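Local coordinates for protein ethanolamine kinase Pv091845 (Plasmodium vivax, PDB 2QG7) that probably phosphorylates ethanolamine as an ethanolamine kinase, the first step of phosphatidylethanolamine synthesis from ethanolamine, at residues Tyr90-Met95 against Glu107-Glu112; Leu96-Asp101 against Val172-Gly177; Arg139-Lys144 against Ile149-Glu154. One frame throughout, in Å; residues are numbered along the deposited sequence.

Contact 1 (Tyr90-Met95 against Glu107-Glu112); sequences YCKYVM and EVDSLE
Lys-92 and Asp-109 form the polar half of this small interface, and Met-95 with Leu-111 the apolar half. Helix 84-98 supplies the first member of each pair, and the loop that leads into strand 112-116 supplies the second. The backbones stay well apart, the nearest CA atoms being those of Lys-92 and Asp-109 at 7.0 Å, so the 161 Å² buried between the segments comes chiefly from side chains.

The ionic part is a long salt bridge, with Lys-92 NZ 3.6 Å from Asp-109 OD2. The lysine chain is otherwise extended but turns at its third torsion (chi3 81°), which carries the ammonium group toward the loop. Its CE also passes the aspartate methylene, 3.8 Å from Asp-109 CB, so the pair meets through aliphatic carbon as well as through charge. At this separation the attraction is probably modest, since Asp-109 is exposed and solvent would screen it.

The apolar part has a single branch doing the touching: Leu-111 CD1 rests 4.0 Å from Met-95 CB and reaches nearly as close to CG. The Leu-111 methyl thus meets the methionine near the root of its chain, not at the sulfur. Met-95 also packs on Ile-138 of strand 136-141, while Leu-111 leans on Val-127 of strand 122-128, so this pair continues the layer between helix and sheet.

Within the segment, Val-94 N to Tyr-90 O (3.0 Å) and Met-95 N to Cys-91 O are helical i to i+4 bonds. The arrangement is consistent with the amino-terminal lobe of the kinase-like fold expected from the family, where helix 84-98 packs on the five-stranded antiparallel sheet and the partly disordered connection leads to edge strand 112-116.

Contact 2 (Leu96-Asp101 against Val172-Gly177); sequences LHYGKD and VFFTNG
Tyr-98 and Phe-174 lie ring upon ring in an offset stack, with centroids 4.1 Å apart and planes 3° from parallel. The displacement brings the phenylalanine methylene over the same tyrosine face: Phe-174 CB is 3.7 Å from the ring centroid, a CH-pi contact. A chi1 of 42° directs the Phe-174 ring toward Tyr-98, and a nearly perpendicular chi2 (97°) lets its plane lie along the tyrosine. The other phenylalanine face is covered by Gly-177 O, 3.3 Å above the plane; Phe-174 N donates to that oxygen (2.9 Å) and Gly-177 N to Phe-174 O, two bonds that pair the ends of the type I turn and help to hold the carbonyl there. Val-172, two residues before Phe-174, touches the tyrosine backbone and CB: its CG2 is 3.3 Å from Tyr-98 O and its CG1 4.1 Å from Tyr-98 CB.

Beyond this core the contact thins: past Gly-99, Lys-100 and Asp-101 are exposed, and Phe-173 points away.

With two parallel rings and a valine as its substance, the joint between segment 96-101 and edge strand 170-174 relies on dispersion and shape, not on charge or hydrogen bonding.

Contact 3 (Arg139-Lys144 against Ile149-Glu154); sequences RLYGPK and INRERE
Tyr-141 ends strand 136-141, and the chain then turns back so that Arg-151, in the first turn of helix 151-163, faces it. This is consistent with the connection from the third strand to helix C of kinase-like folds. The backbones approach most closely at Lys-144 and Ile-149, whose CA atoms are 7.2 Å apart across a four-residue link. Asn-150 occupies the N-cap position, and the first turn is closed by the bond from Glu-154 N to Asn-150 O (2.8 Å).

Between the segments, the guanidinium of Arg-151 lies flat on the tyrosine ring, the planes 5° apart and CZ 3.7 Å from the ring centroid, a cation-pi stack. A bend at the second torsion folds the arginine so that NH1 comes over the root of the ring, 3.5 Å from Tyr-141 CB, while NH2 sits over the ring itself. Ile-149 CG2 covers the opposite guanidinium face, 3.5 Å above its plane, making a sandwich of methyl, cation and ring. Two bonds probably restrict its rotation: NE donates to Thr-145 OG1, and NH2 reaches the carboxylate of Glu-154, which is itself paired with Arg-178. The Arg-151 NH2 to Glu-154 OE2 bond measures 3.1 Å and is bent (139° at the hydrogen), arriving on the syn side but 25° out of the carboxylate plane.

Contacts 1 and 2 interleave along the chain, and contact 3 lies between the two halves of contact 2. Contacts 1 and 2 share helix 84-98, with centres about 12 Å apart, and Val-94 CG1 packs 3.7 Å from Phe-174 CZ. Contacts 2 and 3 lie about 15 Å apart, centre to centre, and meet through the sheet, where Asn-176 O is 3.0 Å from Tyr-141 N, a probable hydrogen bond. Contacts 1 and 3 have centres about 23 Å apart, yet Tyr-90 CE2 packs 4.2 Å from Leu-140 CD2. Contact 3 is probably nearest the active site: its strand and helix would correspond, if the kinase fold is followed, to those carrying the conserved lysine-glutamate pair.

Contact 1 (Tyr90-Met95 against Glu107-Glu112)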
# COMPACT_ATOMS: atom_id res chain seq x y z
N TYR D 90 -20.78 -8.31 29.67
CA TYR D 90 -21.09 -9.46 28.82
C TYR D 90 -20.23 -10.65 29.21
O TYR D 90 -20.70 -11.79 29.28
CB TYR D 90 -20.94 -9.12 27.31
CG TYR D 90 -21.62 -10.16 26.40
CD1 TYR D 90 -23.01 -10.15 26.21
CD2 TYR D 90 -20.88 -11.17 25.77
CE1 TYR D 90 -23.65 -11.11 25.42
CE2 TYR D 90 -21.50 -12.12 24.96
CZ TYR D 90 -22.88 -12.08 24.79
OH TYR D 90 -23.50 -13.03 23.99
N CYS D 91 -18.96 -10.35 29.50
CA CYS D 91 -17.99 -11.33 29.97
C CYS D 91 -18.29 -11.94 31.33
O CYS D 91 -18.00 -13.11 31.55
CB CYS D 91 -16.59 -10.73 29.96
SG CYS D 91 -15.97 -10.59 28.28
N LYS D 92 -18.85 -11.14 32.23
CA LYS D 92 -19.30 -11.64 33.53
C LYS D 92 -20.39 -12.68 33.37
O LYS D 92 -20.47 -13.61 34.17
CB LYS D 92 -19.88 -10.51 34.39
CG LYS D 92 -18.87 -9.71 35.16
CD LYS D 92 -19.54 -8.48 35.79
CE LYS D 92 -20.27 -8.85 37.07
NZ LYS D 92 -20.78 -7.62 37.76
N TYR D 93 -21.26 -12.49 32.38
CA TYR D 93 -22.37 -13.41 32.10
C TYR D 93 -21.91 -14.68 31.39
O TYR D 93 -22.49 -15.75 31.59
CB TYR D 93 -23.46 -12.74 31.26
CG TYR D 93 -24.07 -11.49 31.84
CD1 TYR D 93 -24.11 -11.28 33.23
CD2 TYR D 93 -24.64 -10.52 31.01
CE1 TYR D 93 -24.66 -10.12 33.77
CE2 TYR D 93 -25.20 -9.35 31.54
CZ TYR D 93 -25.21 -9.16 32.92
OH TYR D 93 -25.77 -8.02 33.44
N VAL D 94 -20.88 -14.54 30.55
CA VAL D 94 -20.22 -15.68 29.92
C VAL D 94 -19.71 -16.59 31.02
O VAL D 94 -19.99 -17.79 31.01
CB VAL D 94 -19.09 -15.26 28.92
CG1 VAL D 94 -18.26 -16.46 28.48
CG2 VAL D 94 -19.68 -14.56 27.67
N MET D 95 -19.02 -16.01 31.99
CA MET D 95 -18.48 -16.76 33.13
C MET D 95 -19.55 -17.30 34.08
O MET D 95 -19.35 -18.31 34.77
CB MET D 95 -17.46 -15.90 33.91
CG MET D 95 -16.14 -15.58 33.14
SD MET D 95 -15.34 -16.97 32.26
CE MET D 95 -14.96 -18.19 33.59
N GLU D 107 -20.63 -17.44 42.85
CA GLU D 107 -20.50 -16.41 43.90
C GLU D 107 -19.54 -15.29 43.50
O GLU D 107 -19.76 -14.12 43.83
CB GLU D 107 -20.05 -17.05 45.23
CG GLU D 107 -19.99 -16.10 46.45
CD GLU D 107 -21.32 -15.97 47.23
OE1 GLU D 107 -21.72 -14.82 47.56
OE2 GLU D 107 -21.95 -17.01 47.55
N VAL D 108 -18.47 -15.64 42.79
CA VAL D 108 -17.44 -14.65 42.45
C VAL D 108 -17.74 -13.83 41.18
O VAL D 108 -17.86 -14.37 40.08
CB VAL D 108 -16.01 -15.27 42.39
CG1 VAL D 108 -14.96 -14.17 42.14
CG2 VAL D 108 -15.68 -16.00 43.69
N ASP D 109 -17.90 -12.52 41.39
CA ASP D 109 -17.86 -11.52 40.34
C ASP D 109 -16.77 -10.50 40.73
O ASP D 109 -16.87 -9.26 40.50
CB ASP D 109 -19.24 -10.85 40.12
CG ASP D 109 -19.71 -10.03 41.33
OD1 ASP D 109 -19.42 -10.43 42.48
OD2 ASP D 109 -20.39 -8.98 41.11
N SER D 110 -15.73 -11.08 41.36
CA SER D 110 -14.48 -10.39 41.68
C SER D 110 -13.41 -10.75 40.64
O SER D 110 -12.20 -10.73 40.93
CB SER D 110 -14.00 -10.77 43.09
OG SER D 110 -15.02 -10.59 44.05
N LEU D 111 -13.88 -11.10 39.44
CA LEU D 111 -12.98 -11.49 38.37
C LEU D 111 -12.44 -10.24 37.69
O LEU D 111 -13.18 -9.29 37.46
CB LEU D 111 -13.69 -12.39 37.36
CG LEU D 111 -14.38 -13.68 37.83
CD1 LEU D 111 -15.52 -14.03 36.88
CD2 LEU D 111 -13.39 -14.84 37.94
N GLU D 112 -11.15 -10.25 37.42
CA GLU D 112 -10.48 -9.19 36.69
C GLU D 112 -10.59 -9.47 35.19
O GLU D 112 -10.18 -10.54 34.73
CB GLU D 112 -9.00 -9.12 37.11
CG GLU D 112 -8.71 -8.25 38.35
CD GLU D 112 -8.43 -6.79 37.99
OE1 GLU D 112 -9.21 -6.17 37.18
OE2 GLU D 112 -7.42 -6.26 38.52

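Contact 2 (Leu96-Asp101 against Val172-Gly177)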
# COMPACT_ATOMS: atom_id res chain seq x y z
N LEU D 96 -20.68 -16.62 34.15
CA LEU D 96 -21.74 -17.01 35.07
C LEU D 96 -22.55 -18.19 34.54
O LEU D 96 -22.91 -19.09 35.30
CB LEU D 96 -22.64 -15.80 35.40
CG LEU D 96 -23.87 -15.95 36.32
CD1 LEU D 96 -23.50 -16.29 37.79
CD2 LEU D 96 -24.69 -14.68 36.26
N HIS D 97 -22.84 -18.18 33.24
CA HIS D 97 -23.67 -19.20 32.61
C HIS D 97 -22.81 -20.28 31.94
O HIS D 97 -22.86 -21.45 32.33
CB HIS D 97 -24.63 -18.55 31.59
CG HIS D 97 -25.49 -19.54 30.85
ND1 HIS D 97 -25.62 -19.53 29.47
CD2 HIS D 97 -26.25 -20.58 31.29
CE1 HIS D 97 -26.42 -20.51 29.10
NE2 HIS D 97 -26.82 -21.16 30.18
N TYR D 98 -22.02 -19.87 30.96
CA TYR D 98 -21.22 -20.81 30.16
C TYR D 98 -20.07 -21.46 30.98
O TYR D 98 -19.88 -22.68 30.93
CB TYR D 98 -20.69 -20.12 28.89
CG TYR D 98 -21.76 -19.84 27.86
CD1 TYR D 98 -21.92 -18.56 27.32
CD2 TYR D 98 -22.63 -20.87 27.42
CE1 TYR D 98 -22.92 -18.29 26.36
CE2 TYR D 98 -23.63 -20.62 26.45
CZ TYR D 98 -23.78 -19.32 25.93
OH TYR D 98 -24.76 -19.06 24.98
N GLY D 99 -19.35 -20.62 31.72
CA GLY D 99 -18.24 -21.03 32.55
C GLY D 99 -18.62 -21.20 34.00
O GLY D 99 -17.88 -20.77 34.89
N LYS D 100 -19.76 -21.83 34.24
CA LYS D 100 -20.31 -22.01 35.58
C LYS D 100 -19.52 -23.03 36.40
O LYS D 100 -19.34 -22.86 37.61
CB LYS D 100 -21.79 -22.42 35.51
CG LYS D 100 -22.05 -23.57 34.55
CD LYS D 100 -23.46 -24.11 34.69
CE LYS D 100 -23.59 -25.47 33.97
NZ LYS D 100 -25.01 -25.99 34.02
N ASP D 101 -19.03 -24.08 35.73
CA ASP D 101 -18.24 -25.14 36.38
C ASP D 101 -16.76 -24.79 36.38
O ASP D 101 -15.92 -25.64 36.64
CB ASP D 101 -18.46 -26.49 35.69
CG ASP D 101 -19.94 -26.79 35.44
OD1 ASP D 101 -20.81 -26.38 36.26
OD2 ASP D 101 -20.24 -27.43 34.41
N VAL D 172 -15.46 -24.42 26.93
CA VAL D 172 -16.86 -24.32 26.48
C VAL D 172 -17.00 -23.69 25.09
O VAL D 172 -16.34 -22.70 24.78
CB VAL D 172 -17.75 -23.50 27.50
CG1 VAL D 172 -19.21 -23.52 27.05
CG2 VAL D 172 -17.61 -24.04 28.92
N PHE D 173 -17.88 -24.26 24.26
CA PHE D 173 -18.22 -23.71 22.95
C PHE D 173 -19.65 -23.15 22.97
O PHE D 173 -20.57 -23.83 23.42
CB PHE D 173 -18.11 -24.78 21.84
CG PHE D 173 -16.70 -25.30 21.61
CD1 PHE D 173 -16.25 -26.44 22.28
CD2 PHE D 173 -15.86 -24.68 20.69
CE1 PHE D 173 -14.96 -26.95 22.07
CE2 PHE D 173 -14.54 -25.15 20.46
CZ PHE D 173 -14.09 -26.30 21.14
N PHE D 174 -19.83 -21.91 22.49
CA PHE D 174 -21.16 -21.34 22.28
C PHE D 174 -21.24 -20.61 20.94
O PHE D 174 -20.20 -20.30 20.33
CB PHE D 174 -21.62 -20.44 23.45
CG PHE D 174 -20.55 -19.52 24.01
CD1 PHE D 174 -20.46 -18.19 23.59
CD2 PHE D 174 -19.65 -19.97 24.98
CE1 PHE D 174 -19.50 -17.34 24.11
CE2 PHE D 174 -18.69 -19.11 25.51
CZ PHE D 174 -18.61 -17.80 25.07
N THR D 175 -22.46 -20.33 20.49
CA THR D 175 -22.65 -19.92 19.08
C THR D 175 -21.92 -18.66 18.67
O THR D 175 -21.80 -18.37 17.46
CB THR D 175 -24.15 -19.80 18.65
OG1 THR D 175 -24.82 -18.86 19.53
CG2 THR D 175 -24.84 -21.17 18.71
N ASN D 176 -21.41 -17.92 19.66
CA ASN D 176 -20.81 -16.62 19.39
C ASN D 176 -19.41 -16.45 20.03
O ASN D 176 -18.78 -15.39 19.94
CB ASN D 176 -21.81 -15.49 19.72
CG ASN D 176 -21.98 -15.27 21.22
OD1 ASN D 176 -21.51 -14.28 21.74
ND2 ASN D 176 -22.63 -16.20 21.91
N GLY D 177 -18.92 -17.52 20.64
CA GLY D 177 -17.59 -17.48 21.20
C GLY D 177 -17.25 -18.72 21.94
O GLY D 177 -17.95 -19.74 21.83

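Contact 3 (Arg139-Lys144 against Ile149-Glu154)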
# COMPACT_ATOMS: atom_id res chain seq x y z
N ARG D 139 -13.01 -15.79 24.09
CA ARG D 139 -12.88 -15.44 22.70
C ARG D 139 -14.27 -15.25 22.12
O ARG D 139 -15.12 -16.16 22.14
CB ARG D 139 -12.12 -16.54 21.94
CG ARG D 139 -11.75 -16.17 20.52
CD ARG D 139 -11.24 -17.37 19.76
NE ARG D 139 -9.96 -17.85 20.26
CZ ARG D 139 -8.77 -17.32 19.95
NH1 ARG D 139 -7.67 -17.85 20.48
NH2 ARG D 139 -8.66 -16.28 19.12
N LEU D 140 -14.50 -14.04 21.62
CA LEU D 140 -15.78 -13.65 21.04
C LEU D 140 -15.57 -13.45 19.56
O LEU D 140 -14.71 -12.67 19.14
CB LEU D 140 -16.31 -12.38 21.71
CG LEU D 140 -16.61 -12.43 23.21
CD1 LEU D 140 -16.96 -11.07 23.72
CD2 LEU D 140 -17.77 -13.38 23.52
N TYR D 141 -16.34 -14.18 18.76
CA TYR D 141 -16.21 -14.15 17.30
C TYR D 141 -16.79 -12.87 16.70
O TYR D 141 -17.74 -12.29 17.26
CB TYR D 141 -16.88 -15.37 16.66
CG TYR D 141 -16.60 -16.72 17.31
CD1 TYR D 141 -15.34 -17.03 17.85
CD2 TYR D 141 -17.60 -17.71 17.34
CE1 TYR D 141 -15.09 -18.26 18.43
CE2 TYR D 141 -17.36 -18.95 17.92
CZ TYR D 141 -16.10 -19.22 18.46
OH TYR D 141 -15.85 -20.45 19.03
N GLY D 142 -16.23 -12.44 15.56
CA GLY D 142 -16.80 -11.32 14.79
C GLY D 142 -18.05 -11.70 13.98
O GLY D 142 -18.63 -12.78 14.17
N PRO D 143 -18.51 -10.80 13.08
CA PRO D 143 -19.62 -11.09 12.14
C PRO D 143 -19.14 -11.81 10.86
O PRO D 143 -19.79 -11.76 9.81
CB PRO D 143 -20.18 -9.70 11.80
CG PRO D 143 -19.30 -8.69 12.58
CD PRO D 143 -18.03 -9.41 12.94
N LYS D 144 -17.98 -12.48 10.95
CA LYS D 144 -17.39 -13.23 9.85
C LYS D 144 -17.18 -14.66 10.36
O LYS D 144 -16.05 -15.09 10.61
CB LYS D 144 -16.07 -12.57 9.44
CG LYS D 144 -16.14 -11.02 9.29
CD LYS D 144 -14.94 -10.34 10.02
CE LYS D 144 -14.91 -8.81 9.83
NZ LYS D 144 -14.02 -8.18 11.03
N ILE D 149 -15.00 -18.78 8.04
CA ILE D 149 -14.69 -19.81 9.05
C ILE D 149 -15.79 -20.88 9.18
O ILE D 149 -16.98 -20.57 9.25
CB ILE D 149 -14.34 -19.19 10.44
CG1 ILE D 149 -13.09 -18.28 10.32
CG2 ILE D 149 -14.19 -20.29 11.51
CD1 ILE D 149 -12.86 -17.30 11.46
N ASN D 150 -15.39 -22.14 9.19
CA ASN D 150 -16.29 -23.26 9.46
C ASN D 150 -16.09 -23.73 10.91
O ASN D 150 -15.10 -24.40 11.22
CB ASN D 150 -16.00 -24.39 8.46
CG ASN D 150 -17.14 -25.37 8.33
OD1 ASN D 150 -17.83 -25.69 9.32
ND2 ASN D 150 -17.33 -25.88 7.08
N ARG D 151 -17.03 -23.35 11.77
CA ARG D 151 -16.91 -23.52 13.23
C ARG D 151 -16.93 -24.97 13.67
O ARG D 151 -16.28 -25.33 14.65
CB ARG D 151 -18.02 -22.75 13.96
CG ARG D 151 -18.01 -21.23 13.72
CD ARG D 151 -16.84 -20.55 14.44
NE ARG D 151 -16.71 -19.13 14.08
CZ ARG D 151 -15.61 -18.40 14.29
NH1 ARG D 151 -15.60 -17.11 13.92
NH2 ARG D 151 -14.52 -18.94 14.85
N GLU D 152 -17.70 -25.79 12.94
CA GLU D 152 -17.84 -27.22 13.20
C GLU D 152 -16.58 -27.98 12.83
O GLU D 152 -16.18 -28.93 13.49
CB GLU D 152 -19.05 -27.78 12.44
CG GLU D 152 -20.39 -27.08 12.73
CD GLU D 152 -20.76 -26.02 11.66
OE1 GLU D 152 -20.55 -26.26 10.44
OE2 GLU D 152 -21.28 -24.93 12.04
N ARG D 153 -15.94 -27.53 11.75
CA ARG D 153 -14.63 -28.03 11.35
C ARG D 153 -13.50 -27.51 12.29
O ARG D 153 -12.57 -28.25 12.62
CB ARG D 153 -14.38 -27.69 9.88
CG ARG D 153 -13.15 -28.31 9.23
CD ARG D 153 -11.96 -27.38 9.40
NE ARG D 153 -12.04 -26.19 8.53
CZ ARG D 153 -11.57 -24.99 8.87
NH1 ARG D 153 -11.67 -23.99 7.99
NH2 ARG D 153 -11.01 -24.77 10.10
N GLU D 154 -13.61 -26.26 12.73
CA GLU D 154 -12.63 -25.69 13.65
C GLU D 154 -12.62 -26.42 14.99
O GLU D 154 -11.58 -26.54 15.64
CB GLU D 154 -12.87 -24.20 13.86
CG GLU D 154 -11.66 -23.51 14.44
CD GLU D 154 -11.97 -22.23 15.20
OE1 GLU D 154 -11.02 -21.72 15.86
OE2 GLU D 154 -13.12 -21.72 15.14